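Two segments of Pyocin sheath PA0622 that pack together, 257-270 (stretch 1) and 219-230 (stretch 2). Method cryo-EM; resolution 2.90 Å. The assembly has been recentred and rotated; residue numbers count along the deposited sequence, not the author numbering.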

ATOM      1  N   THR B 257     -32.277  46.925 -32.492  1.00 47.12           N
ATOM      2  CA  THR B 257     -32.920  46.152 -33.542  1.00 47.12           C
ATOM      3  C   THR B 257     -32.896  44.675 -33.191  1.00 47.12           C
ATOM      4  O   THR B 257     -32.452  44.271 -32.117  1.00 47.12           O
ATOM      5  CB  THR B 257     -32.241  46.362 -34.898  1.00 47.12           C
ATOM      6  OG1 THR B 257     -30.864  45.979 -34.816  1.00 47.12           O
ATOM      7  CG2 THR B 257     -32.330  47.787 -35.319  1.00 47.12           C
ATOM      8  N   ILE B 258     -33.401  43.869 -34.122  1.00 48.49           N
ATOM      9  CA  ILE B 258     -33.365  42.413 -34.062  1.00 48.49           C
ATOM     10  C   ILE B 258     -32.801  41.941 -35.396  1.00 48.49           C
ATOM     11  O   ILE B 258     -33.377  42.245 -36.445  1.00 48.49           O
ATOM     12  CB  ILE B 258     -34.761  41.825 -33.816  1.00 48.49           C
ATOM     13  CG1 ILE B 258     -35.354  42.361 -32.515  1.00 48.49           C
ATOM     14  CG2 ILE B 258     -34.675  40.345 -33.723  1.00 48.49           C
ATOM     15  CD1 ILE B 258     -36.824  42.121 -32.375  1.00 48.49           C
ATOM     16  N   ILE B 259     -31.685  41.209 -35.373  1.00 50.33           N
ATOM     17  CA  ILE B 259     -30.746  41.228 -36.485  1.00 50.33           C
ATOM     18  C   ILE B 259     -30.645  39.901 -37.238  1.00 50.33           C
ATOM     19  O   ILE B 259     -30.527  39.918 -38.463  1.00 50.33           O
ATOM     20  CB  ILE B 259     -29.358  41.732 -36.040  1.00 50.33           C
ATOM     21  CG1 ILE B 259     -28.946  41.163 -34.681  1.00 50.33           C
ATOM     22  CG2 ILE B 259     -29.364  43.230 -36.053  1.00 50.33           C
ATOM     23  CD1 ILE B 259     -28.121  39.914 -34.729  1.00 50.33           C
ATOM     24  N   ARG B 260     -30.647  38.748 -36.574  1.00 53.46           N
ATOM     25  CA  ARG B 260     -30.298  37.535 -37.313  1.00 53.46           C
ATOM     26  C   ARG B 260     -31.386  36.482 -37.181  1.00 53.46           C
ATOM     27  O   ARG B 260     -32.342  36.659 -36.430  1.00 53.46           O
ATOM     28  CB  ARG B 260     -28.952  36.952 -36.852  1.00 53.46           C
ATOM     29  CG  ARG B 260     -28.962  36.329 -35.480  1.00 53.46           C
ATOM     30  CD  ARG B 260     -27.570  35.875 -35.081  1.00 53.46           C
ATOM     31  NE  ARG B 260     -27.072  34.818 -35.951  1.00 53.46           N
ATOM     32  CZ  ARG B 260     -27.287  33.521 -35.765  1.00 53.46           C
ATOM     33  NH1 ARG B 260     -27.986  33.100 -34.724  1.00 53.46           N
ATOM     34  NH2 ARG B 260     -26.793  32.640 -36.618  1.00 53.46           N
ATOM     35  N   ASP B 261     -31.270  35.446 -38.025  1.00 55.40           N
ATOM     36  CA  ASP B 261     -31.741  34.067 -37.794  1.00 55.40           C
ATOM     37  C   ASP B 261     -33.217  33.998 -37.393  1.00 55.40           C
ATOM     38  O   ASP B 261     -33.557  33.603 -36.276  1.00 55.40           O
ATOM     39  CB  ASP B 261     -30.845  33.385 -36.752  1.00 55.40           C
ATOM     40  N   ASP B 262     -34.080  34.389 -38.336  1.00 55.53           N
ATOM     41  CA  ASP B 262     -35.535  34.485 -38.140  1.00 55.53           C
ATOM     42  C   ASP B 262     -35.889  35.353 -36.935  1.00 55.53           C
ATOM     43  O   ASP B 262     -36.719  34.989 -36.101  1.00 55.53           O
ATOM     44  CB  ASP B 262     -36.181  33.100 -38.011  1.00 55.53           C
ATOM     45  N   GLY B 263     -35.233  36.506 -36.836  1.00 53.15           N
ATOM     46  CA  GLY B 263     -35.431  37.364 -35.689  1.00 53.15           C
ATOM     47  C   GLY B 263     -34.900  36.747 -34.412  1.00 53.15           C
ATOM     48  O   GLY B 263     -35.676  36.197 -33.639  1.00 53.15           O
ATOM     49  N   TYR B 264     -33.593  36.757 -34.191  1.00 53.49           N
ATOM     50  CA  TYR B 264     -33.048  35.931 -33.124  1.00 53.49           C
ATOM     51  C   TYR B 264     -32.533  36.737 -31.939  1.00 53.49           C
ATOM     52  O   TYR B 264     -32.753  36.341 -30.796  1.00 53.49           O
ATOM     53  CB  TYR B 264     -31.944  35.041 -33.703  1.00 53.49           C
ATOM     54  CG  TYR B 264     -31.515  33.864 -32.880  1.00 53.49           C
ATOM     55  CD1 TYR B 264     -32.387  32.815 -32.636  1.00 53.49           C
ATOM     56  CD2 TYR B 264     -30.209  33.752 -32.426  1.00 53.49           C
ATOM     57  CE1 TYR B 264     -31.991  31.713 -31.895  1.00 53.49           C
ATOM     58  CE2 TYR B 264     -29.798  32.654 -31.695  1.00 53.49           C
ATOM     59  CZ  TYR B 264     -30.695  31.638 -31.430  1.00 53.49           C
ATOM     60  OH  TYR B 264     -30.304  30.539 -30.700  1.00 53.49           O
ATOM     61  N   ARG B 265     -31.881  37.876 -32.169  1.00 48.57           N
ATOM     62  CA  ARG B 265     -31.146  38.571 -31.118  1.00 48.57           C
ATOM     63  C   ARG B 265     -31.467  40.056 -31.095  1.00 48.57           C
ATOM     64  O   ARG B 265     -31.379  40.719 -32.127  1.00 48.57           O
ATOM     65  CB  ARG B 265     -29.644  38.391 -31.310  1.00 48.57           C
ATOM     66  CG  ARG B 265     -29.180  36.987 -31.081  1.00 48.57           C
ATOM     67  CD  ARG B 265     -27.699  36.825 -31.275  1.00 48.57           C
ATOM     68  NE  ARG B 265     -27.356  35.427 -31.095  1.00 48.57           N
ATOM     69  CZ  ARG B 265     -27.082  34.875 -29.921  1.00 48.57           C
ATOM     70  NH1 ARG B 265     -27.102  35.602 -28.818  1.00 48.57           N
ATOM     71  NH2 ARG B 265     -26.789  33.587 -29.850  1.00 48.57           N
ATOM     72  N   LEU B 266     -31.806  40.578 -29.916  1.00 45.80           N
ATOM     73  CA  LEU B 266     -31.847  42.022 -29.720  1.00 45.80           C
ATOM     74  C   LEU B 266     -30.442  42.573 -29.858  1.00 45.80           C
ATOM     75  O   LEU B 266     -29.476  41.934 -29.447  1.00 45.80           O
ATOM     76  CB  LEU B 266     -32.430  42.376 -28.351  1.00 45.80           C
ATOM     77  CG  LEU B 266     -32.711  43.844 -28.016  1.00 45.80           C
ATOM     78  CD1 LEU B 266     -33.951  43.921 -27.181  1.00 45.80           C
ATOM     79  CD2 LEU B 266     -31.584  44.497 -27.243  1.00 45.80           C
ATOM     80  N   TRP B 267     -30.321  43.756 -30.451  1.00 46.62           N
ATOM     81  CA  TRP B 267     -29.018  44.138 -30.969  1.00 46.62           C
ATOM     82  C   TRP B 267     -28.438  45.407 -30.369  1.00 46.62           C
ATOM     83  O   TRP B 267     -27.295  45.380 -29.913  1.00 46.62           O
ATOM     84  CB  TRP B 267     -29.092  44.226 -32.494  1.00 46.62           C
ATOM     85  CG  TRP B 267     -27.789  44.468 -33.183  1.00 46.62           C
ATOM     86  CD1 TRP B 267     -27.489  45.511 -33.994  1.00 46.62           C
ATOM     87  CD2 TRP B 267     -26.599  43.672 -33.097  1.00 46.62           C
ATOM     88  NE1 TRP B 267     -26.205  45.404 -34.448  1.00 46.62           N
ATOM     89  CE2 TRP B 267     -25.637  44.284 -33.906  1.00 46.62           C
ATOM     90  CE3 TRP B 267     -26.260  42.491 -32.427  1.00 46.62           C
ATOM     91  CZ2 TRP B 267     -24.367  43.770 -34.060  1.00 46.62           C
ATOM     92  CZ3 TRP B 267     -24.998  41.989 -32.577  1.00 46.62           C
ATOM     93  CH2 TRP B 267     -24.066  42.625 -33.387  1.00 46.62           C
ATOM     94  N   GLY B 268     -29.159  46.516 -30.351  1.00 45.46           N
ATOM     95  CA  GLY B 268     -28.570  47.738 -29.842  1.00 45.46           C
ATOM     96  C   GLY B 268     -28.450  47.768 -28.326  1.00 45.46           C
ATOM     97  O   GLY B 268     -29.068  46.989 -27.608  1.00 45.46           O
ATOM     98  N   ASN B 269     -27.606  48.682 -27.837  1.00 45.81           N
ATOM     99  CA  ASN B 269     -27.522  48.953 -26.405  1.00 45.81           C
ATOM    100  C   ASN B 269     -27.409  50.432 -26.069  1.00 45.81           C
ATOM    101  O   ASN B 269     -27.111  50.763 -24.918  1.00 45.81           O
ATOM    102  CB  ASN B 269     -26.359  48.215 -25.751  1.00 45.81           C
ATOM    103  CG  ASN B 269     -25.065  48.376 -26.496  1.00 45.81           C
ATOM    104  OD1 ASN B 269     -24.988  49.085 -27.497  1.00 45.81           O
ATOM    105  ND2 ASN B 269     -24.031  47.707 -26.017  1.00 45.81           N
ATOM    106  N   ARG B 270     -27.625  51.325 -27.019  1.00 45.58           N
ATOM    107  CA  ARG B 270     -27.706  52.737 -26.708  1.00 45.58           C
ATOM    108  C   ARG B 270     -29.129  53.080 -26.309  1.00 45.58           C
ATOM    109  O   ARG B 270     -30.087  52.583 -26.904  1.00 45.58           O
ATOM    110  CB  ARG B 270     -27.291  53.592 -27.902  1.00 45.58           C
ATOM    111  CG  ARG B 270     -25.897  53.348 -28.387  1.00 45.58           C
ATOM    112  CD  ARG B 270     -24.898  53.749 -27.346  1.00 45.58           C
ATOM    113  NE  ARG B 270     -23.534  53.580 -27.820  1.00 45.58           N
ATOM    114  CZ  ARG B 270     -22.802  54.555 -28.336  1.00 45.58           C
ATOM    115  NH1 ARG B 270     -23.296  55.777 -28.422  1.00 45.58           N
ATOM    116  NH2 ARG B 270     -21.569  54.310 -28.742  1.00 45.58           N
TER
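Stretch 2 (219-230) SSPSNKEIKGVT

How do the two backbones run past each other? Neither stretch forms a regular helix or strand; they are extended chiefly around the bridge, at Arg-265 and Leu-266 and from Lys-224 to Lys-227, and they run in opposite directions. Asp-262 lies nearest Thr-230 (CA to CA 5.3 Å), Arg-265 nearest Glu-225 (CA to CA 4.6 Å) and Trp-267 nearest Ser-222 (CA to CA 4.7 Å), so the numbering falls along stretch 2 as it rises along stretch 1. The phi/psi values of Arg-265 (-133/130) and Glu-225 (-101/122) are those of extended chain. On stretch 1, Asp-262 and Gly-263 have positive phi, and Tyr-264 and Trp-267 have negative psi. Stretch 2 is less extended at Pro-221 to Asn-223, where psi stays between 5 and 17°, and Gly-228, at 88/17, breaks the extended run again before Val-229.

What joins the backbones at the centre? A single antiparallel beta bridge pairs Arg-265 with Glu-225. Its stronger half is the hydrogen bond from Ile-226 N to Tyr-264 O, 2.9 Å long; the other half, from Leu-266 N to Lys-224 O, is weak at 3.3 Å, with an angle at the hydrogen of 133°. The same two carbonyls also receive CA-H contacts, Arg-265 CA lying 3.3 Å from Lys-224 O and Glu-225 CA 3.4 Å from Tyr-264 O, consistent with the close CA-to-CA spacing of 4.6 Å between Arg-265 and Glu-225. The pairing does not continue as a ladder. Toward Ser-222, Leu-266 O faces Ser-222 O at 2.9 Å, two acceptors that cannot bond each other, while the approach of Asn-223 N to Leu-266 O, at 3.5 Å, has too poor an angle for a hydrogen bond.

Where do apolar side chains meet? Ile-226 points toward stretch 1 from beside the bridge, and with chi1 m and chi2 t it carries its CD1 to 3.7 Å from CD1 of Ile-258 and 4.1 Å from CB of Leu-266. Ile-258 starts sideways, but its end comes nearer to meet this methyl. Leu-266 also extends to Pro-221, its CD2 3.5 Å from the carbonyl Pro-221 O. Beyond Gly-228, Val-229 points toward stretch 1 and sets CG2 3.2 Å from Gly-263 O, a close methyl-to-carbonyl approach.

How do the polar side chains fit around this pairing? Arg-265 leaves its backbone sideways, m at chi1 and t at chi2 and chi3, and NH1 donates a very short 2.4 Å hydrogen bond to Asn-223 O, which lies at the edge of the guanidinium, near its plane. The Asn-223 side chain starts away but turns back, bringing OD1 to 3.3 Å from Arg-265 CD and 3.9 Å from Trp-267 CZ3, at the edge of the indole. Near the end of stretch 1, Asn-269 packs its CB 3.6 Å from CB of Ser-222. Within stretch 2, Lys-224 points away from stretch 1, and its NZ hydrogen-bonds Ser-220 O at 2.6 Å, bridging the Pro-221 to Asn-223 segment.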

ATOM      1  N   SER B 219     -25.165  43.817 -16.973  1.00 44.70           N
ATOM      2  CA  SER B 219     -24.872  43.307 -18.299  1.00 44.70           C
ATOM      3  C   SER B 219     -25.811  43.920 -19.326  1.00 44.70           C
ATOM      4  O   SER B 219     -26.924  44.346 -19.015  1.00 44.70           O
ATOM      5  CB  SER B 219     -24.986  41.788 -18.337  1.00 44.70           C
ATOM      6  OG  SER B 219     -23.984  41.176 -17.552  1.00 44.70           O
ATOM      7  N   SER B 220     -25.354  43.962 -20.533  1.00 46.98           N
ATOM      8  CA  SER B 220     -26.258  44.504 -21.530  1.00 46.98           C
ATOM      9  C   SER B 220     -27.125  43.395 -22.107  1.00 46.98           C
ATOM     10  O   SER B 220     -26.704  42.239 -22.174  1.00 46.98           O
ATOM     11  CB  SER B 220     -25.479  45.180 -22.651  1.00 46.98           C
ATOM     12  OG  SER B 220     -24.779  44.228 -23.424  1.00 46.98           O
ATOM     13  N   PRO B 221     -28.342  43.714 -22.517  1.00 46.61           N
ATOM     14  CA  PRO B 221     -29.195  42.708 -23.156  1.00 46.61           C
ATOM     15  C   PRO B 221     -28.993  42.648 -24.660  1.00 46.61           C
ATOM     16  O   PRO B 221     -29.816  42.094 -25.388  1.00 46.61           O
ATOM     17  CB  PRO B 221     -30.601  43.195 -22.807  1.00 46.61           C
ATOM     18  CG  PRO B 221     -30.455  44.644 -22.736  1.00 46.61           C
ATOM     19  CD  PRO B 221     -29.104  44.921 -22.164  1.00 46.61           C
ATOM     20  N   SER B 222     -27.885  43.206 -25.125  1.00 47.05           N
ATOM     21  CA  SER B 222     -27.701  43.624 -26.501  1.00 47.05           C
ATOM     22  C   SER B 222     -27.216  42.535 -27.426  1.00 47.05           C
ATOM     23  O   SER B 222     -26.884  42.832 -28.575  1.00 47.05           O
ATOM     24  CB  SER B 222     -26.703  44.758 -26.551  1.00 47.05           C
ATOM     25  OG  SER B 222     -26.453  45.128 -27.883  1.00 47.05           O
ATOM     26  N   ASN B 223     -27.103  41.307 -26.964  1.00 48.14           N
ATOM     27  CA  ASN B 223     -26.787  40.228 -27.885  1.00 48.14           C
ATOM     28  C   ASN B 223     -27.550  38.973 -27.497  1.00 48.14           C
ATOM     29  O   ASN B 223     -27.273  37.899 -28.039  1.00 48.14           O
ATOM     30  CB  ASN B 223     -25.281  39.980 -27.907  1.00 48.14           C
ATOM     31  CG  ASN B 223     -24.816  39.328 -29.179  1.00 48.14           C
ATOM     32  OD1 ASN B 223     -25.605  39.067 -30.075  1.00 48.14           O
ATOM     33  ND2 ASN B 223     -23.524  39.070 -29.270  1.00 48.14           N
ATOM     34  N   LYS B 224     -28.500  39.080 -26.585  1.00 47.31           N
ATOM     35  CA  LYS B 224     -29.195  37.923 -26.058  1.00 47.31           C
ATOM     36  C   LYS B 224     -30.354  37.540 -26.968  1.00 47.31           C
ATOM     37  O   LYS B 224     -30.737  38.277 -27.873  1.00 47.31           O
ATOM     38  CB  LYS B 224     -29.679  38.189 -24.633  1.00 47.31           C
ATOM     39  CG  LYS B 224     -28.625  37.947 -23.549  1.00 47.31           C
ATOM     40  CD  LYS B 224     -27.615  39.062 -23.413  1.00 47.31           C
ATOM     41  CE  LYS B 224     -26.651  38.787 -22.283  1.00 47.31           C
ATOM     42  NZ  LYS B 224     -25.608  39.848 -22.195  1.00 47.31           N
ATOM     43  N   GLU B 225     -30.923  36.373 -26.704  1.00 48.17           N
ATOM     44  CA  GLU B 225     -31.770  35.673 -27.658  1.00 48.17           C
ATOM     45  C   GLU B 225     -33.232  35.888 -27.297  1.00 48.17           C
ATOM     46  O   GLU B 225     -33.652  35.572 -26.181  1.00 48.17           O
ATOM     47  CB  GLU B 225     -31.440  34.183 -27.672  1.00 48.17           C
ATOM     48  N   ILE B 226     -33.994  36.447 -28.228  1.00 48.77           N
ATOM     49  CA  ILE B 226     -35.431  36.596 -28.051  1.00 48.77           C
ATOM     50  C   ILE B 226     -36.083  35.271 -28.408  1.00 48.77           C
ATOM     51  O   ILE B 226     -35.883  34.749 -29.508  1.00 48.77           O
ATOM     52  CB  ILE B 226     -35.982  37.734 -28.918  1.00 48.77           C
ATOM     53  CG1 ILE B 226     -35.382  39.064 -28.491  1.00 48.77           C
ATOM     54  CG2 ILE B 226     -37.472  37.807 -28.799  1.00 48.77           C
ATOM     55  CD1 ILE B 226     -35.680  40.168 -29.429  1.00 48.77           C
ATOM     56  N   LYS B 227     -36.852  34.717 -27.482  1.00 51.39           N
ATOM     57  CA  LYS B 227     -37.456  33.412 -27.681  1.00 51.39           C
ATOM     58  C   LYS B 227     -38.950  33.528 -27.956  1.00 51.39           C
ATOM     59  O   LYS B 227     -39.618  34.451 -27.488  1.00 51.39           O
ATOM     60  CB  LYS B 227     -37.218  32.509 -26.472  1.00 51.39           C
ATOM     61  CG  LYS B 227     -35.822  31.942 -26.373  1.00 51.39           C
ATOM     62  CD  LYS B 227     -35.696  31.100 -25.120  1.00 51.39           C
ATOM     63  CE  LYS B 227     -36.527  29.839 -25.188  1.00 51.39           C
ATOM     64  NZ  LYS B 227     -36.334  28.984 -23.982  1.00 51.39           N
ATOM     65  N   GLY B 228     -39.462  32.574 -28.726  1.00 54.25           N
ATOM     66  CA  GLY B 228     -40.864  32.551 -29.082  1.00 54.25           C
ATOM     67  C   GLY B 228     -41.218  33.334 -30.319  1.00 54.25           C
ATOM     68  O   GLY B 228     -42.396  33.644 -30.521  1.00 54.25           O
ATOM     69  N   VAL B 229     -40.239  33.665 -31.155  1.00 53.92           N
ATOM     70  CA  VAL B 229     -40.427  34.533 -32.307  1.00 53.92           C
ATOM     71  C   VAL B 229     -39.956  33.810 -33.559  1.00 53.92           C
ATOM     72  O   VAL B 229     -39.123  32.901 -33.502  1.00 53.92           O
ATOM     73  CB  VAL B 229     -39.671  35.861 -32.122  1.00 53.92           C
ATOM     74  CG1 VAL B 229     -40.227  36.599 -30.958  1.00 53.92           C
ATOM     75  CG2 VAL B 229     -38.245  35.581 -31.833  1.00 53.92           C
ATOM     76  N   THR B 230     -40.514  34.210 -34.699  1.00 57.06           N
ATOM     77  CA  THR B 230     -40.243  33.549 -35.966  1.00 57.06           C
ATOM     78  C   THR B 230     -39.699  34.480 -37.035  1.00 57.06           C
ATOM     79  O   THR B 230     -39.413  34.020 -38.144  1.00 57.06           O
ATOM     80  CB  THR B 230     -41.508  32.866 -36.501  1.00 57.06           C
ATOM     81  OG1 THR B 230     -42.553  33.834 -36.643  1.00 57.06           O
ATOM     82  CG2 THR B 230     -41.962  31.752 -35.579  1.00 57.06           C
TER